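Local coordinates for glycerol dehydrogenase (Schizosaccharomyces pombe, PDB 1TA9), which catalyses the NAD(+)-dependent oxidation of glycerol to dihydroxyacetone, probably with a catalytic zinc ion, and serves in the assimilation of glycerol, at the interface of chains A and B. Coordinates in Å, arbitrary orientation; residue numbers count along the deposited sequence, not the author numbering. Chains: chain A/B, glycerol dehydrogenase.

The interface of chains A and B. Residues chain A 70, 206-207, 209; chain B 70-71, 88-89, 209.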
loop_
_atom_site.group_PDB
_atom_site.type_symbol
_atom_site.label_atom_id
_atom_site.label_comp_id
_atom_site.label_asym_id
_atom_site.label_seq_id
_atom_site.Cartn_x
_atom_site.Cartn_y
_atom_site.Cartn_z
ATOM N N GLN A 70 0.046 -29.984 31.299
ATOM C CA GLN A 70 -1.300 -30.442 30.990
ATOM C C GLN A 70 -2.299 -29.298 31.120
ATOM O O GLN A 70 -3.272 -29.220 30.368
ATOM C CB GLN A 70 -1.698 -31.579 31.934
ATOM C CG GLN A 70 -0.899 -32.852 31.739
ATOM C CD GLN A 70 -1.403 -33.987 32.609
ATOM O OE1 GLN A 70 -1.211 -33.986 33.829
ATOM N NE2 GLN A 70 -2.068 -34.959 31.989
ATOM N N LEU A 206 8.987 -35.105 31.129
ATOM C CA LEU A 206 7.687 -34.457 30.962
ATOM C C LEU A 206 7.673 -33.077 31.627
ATOM O O LEU A 206 8.477 -32.805 32.521
ATOM C CB LEU A 206 6.586 -35.326 31.581
ATOM C CG LEU A 206 6.434 -36.766 31.077
ATOM C CD1 LEU A 206 5.463 -37.524 31.986
ATOM C CD2 LEU A 206 5.946 -36.762 29.630
ATOM N N ASN A 207 6.760 -32.212 31.190
ATOM C CA ASN A 207 6.635 -30.870 31.761
ATOM C C ASN A 207 5.819 -30.925 33.040
ATOM O O ASN A 207 5.066 -31.877 33.262
ATOM C CB ASN A 207 5.895 -29.920 30.806
ATOM C CG ASN A 207 6.676 -29.613 29.551
ATOM O OD1 ASN A 207 6.917 -30.489 28.726
ATOM N ND2 ASN A 207 7.073 -28.359 29.400
ATOM N N ASN A 209 2.903 -30.702 35.480
ATOM C CA ASN A 209 1.520 -30.937 35.084
ATOM C C ASN A 209 0.621 -29.710 35.074
ATOM O O ASN A 209 -0.184 -29.540 34.155
ATOM C CB ASN A 209 0.924 -32.031 35.962
ATOM C CG ASN A 209 1.789 -33.268 35.984
ATOM O OD1 ASN A 209 2.850 -33.287 36.616
ATOM N ND2 ASN A 209 1.359 -34.302 35.269
ATOM N N GLN B 70 0.360 -33.810 27.049
ATOM C CA GLN B 70 1.723 -33.579 27.507
ATOM C C GLN B 70 2.721 -33.611 26.355
ATOM O O GLN B 70 3.716 -32.880 26.361
ATOM C CB GLN B 70 2.114 -34.622 28.545
ATOM C CG GLN B 70 1.289 -34.546 29.811
ATOM C CD GLN B 70 1.706 -35.584 30.822
ATOM O OE1 GLN B 70 1.439 -36.778 30.654
ATOM N NE2 GLN B 70 2.380 -35.140 31.879
ATOM N N LYS B 71 2.458 -34.468 25.373
ATOM C CA LYS B 71 3.346 -34.600 24.224
ATOM C C LYS B 71 2.572 -34.902 22.947
ATOM O O LYS B 71 1.545 -35.584 22.974
ATOM C CB LYS B 71 4.348 -35.740 24.447
ATOM C CG LYS B 71 5.266 -35.593 25.651
ATOM C CD LYS B 71 6.394 -34.608 25.402
ATOM C CE LYS B 71 7.405 -34.674 26.543
ATOM N NZ LYS B 71 8.462 -33.630 26.445
ATOM N N LYS B 88 8.084 -42.873 28.707
ATOM C CA LYS B 88 7.849 -41.746 29.602
ATOM C C LYS B 88 6.700 -42.035 30.564
ATOM O O LYS B 88 6.624 -41.445 31.643
ATOM C CB LYS B 88 7.534 -40.480 28.796
ATOM C CG LYS B 88 8.691 -39.968 27.943
ATOM C CD LYS B 88 8.250 -38.807 27.056
ATOM C CE LYS B 88 9.407 -38.270 26.229
ATOM N NZ LYS B 88 10.416 -37.570 27.073
ATOM N N TRP B 89 5.810 -42.943 30.173
ATOM C CA TRP B 89 4.662 -43.296 31.006
ATOM C C TRP B 89 4.653 -44.750 31.460
ATOM O O TRP B 89 4.081 -45.075 32.502
ATOM C CB TRP B 89 3.358 -43.013 30.258
ATOM C CG TRP B 89 3.141 -41.568 29.972
ATOM C CD1 TRP B 89 2.593 -40.635 30.806
ATOM C CD2 TRP B 89 3.524 -40.871 28.784
ATOM N NE1 TRP B 89 2.615 -39.395 30.208
ATOM C CE2 TRP B 89 3.181 -39.513 28.966
ATOM C CE3 TRP B 89 4.127 -41.263 27.582
ATOM C CZ2 TRP B 89 3.422 -38.543 27.989
ATOM C CZ3 TRP B 89 4.367 -40.295 26.608
ATOM C CH2 TRP B 89 4.014 -38.951 26.821
ATOM N N ASN B 209 -2.506 -38.049 27.318
ATOM C CA ASN B 209 -1.126 -37.698 27.608
ATOM C C ASN B 209 -0.217 -37.549 26.396
ATOM O O ASN B 209 0.603 -36.632 26.340
ATOM C CB ASN B 209 -0.553 -38.710 28.595
ATOM C CG ASN B 209 -1.422 -38.851 29.831
ATOM O OD1 ASN B 209 -2.494 -39.461 29.785
ATOM N ND2 ASN B 209 -0.978 -38.269 30.936
HETATM O O HOH W 1 2.822 -32.122 31.290
HETATM O O HOH W 2 5.402 -32.772 28.637
HETATM O O HOH W 3 -3.028 -37.443 32.893
#
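B:Gln70 meets its own twin, A:Gln70, close to the two-fold axis that relates the chains, and its side chain can be followed outward from CB. CG of B:Gln70 stands anti to the carbonyl carbon (chi1 -64°) and lies 3.4 Å from CG of A:Gln70; beyond it the chain is extended. At CD the two flat amides stack, their planes 29° apart. The amide tip then divides its work. OE1 of B:Gln70 looks back into chain B and accepts bonds from opposite faces of its plane, from the amide ND2 of B:Asn209, 2.9 Å away and well above the carbonyl plane, and from the indole NE1 of B:Trp89. This grip from both faces fixes the amide's rotation and turns NE2 of B:Gln70 towards chain A, where it reaches water 1 at 3.1 Å; that water meets the backbone O of A:Asn207. Glutamine suits the place because its aliphatic stem packs while its tip both accepts and donates. Asparagine suits 209 because its short amide can donate to this OE1 in each chain, nearly straight from A:Asn209 to A:Gln70 (176° at H).

No direct polar bond crosses here; water does the bridging. Water 2 ties the backbone O of B:Gln70 to the backbone N and side-chain OD1 of A:Asn207, and water 3 joins NE2 of A:Gln70 to ND2 of B:Asn209.

A:Leu206 supplies the apolar part. Its CD2 methyl comes over the B:Trp89 indole face that CB of B:Lys88 also covers, 3.5 Å from CZ2; CD1 of A:Leu206 lies 3.8 Å from NE1 of B:Trp89. Tryptophan offers both an N-H for OE1 and a broad apolar face. The branched leucine tip also reaches methylenes of B:Lys71 and B:Lys88, whose long chains add carbon contact. CB of B:Lys88 and CB of B:Asn209 flank the indole on opposite faces, each toward its rim.

The patch is part of a larger two-fold interface in the deposited eight-copy assembly, possibly the oligomer in solution: A:Gln70 and B:Gln70 precede strand 71-75, A:Asn209 and B:Asn209 precede strand 210-214, and A:Leu206 follows strand 200-203.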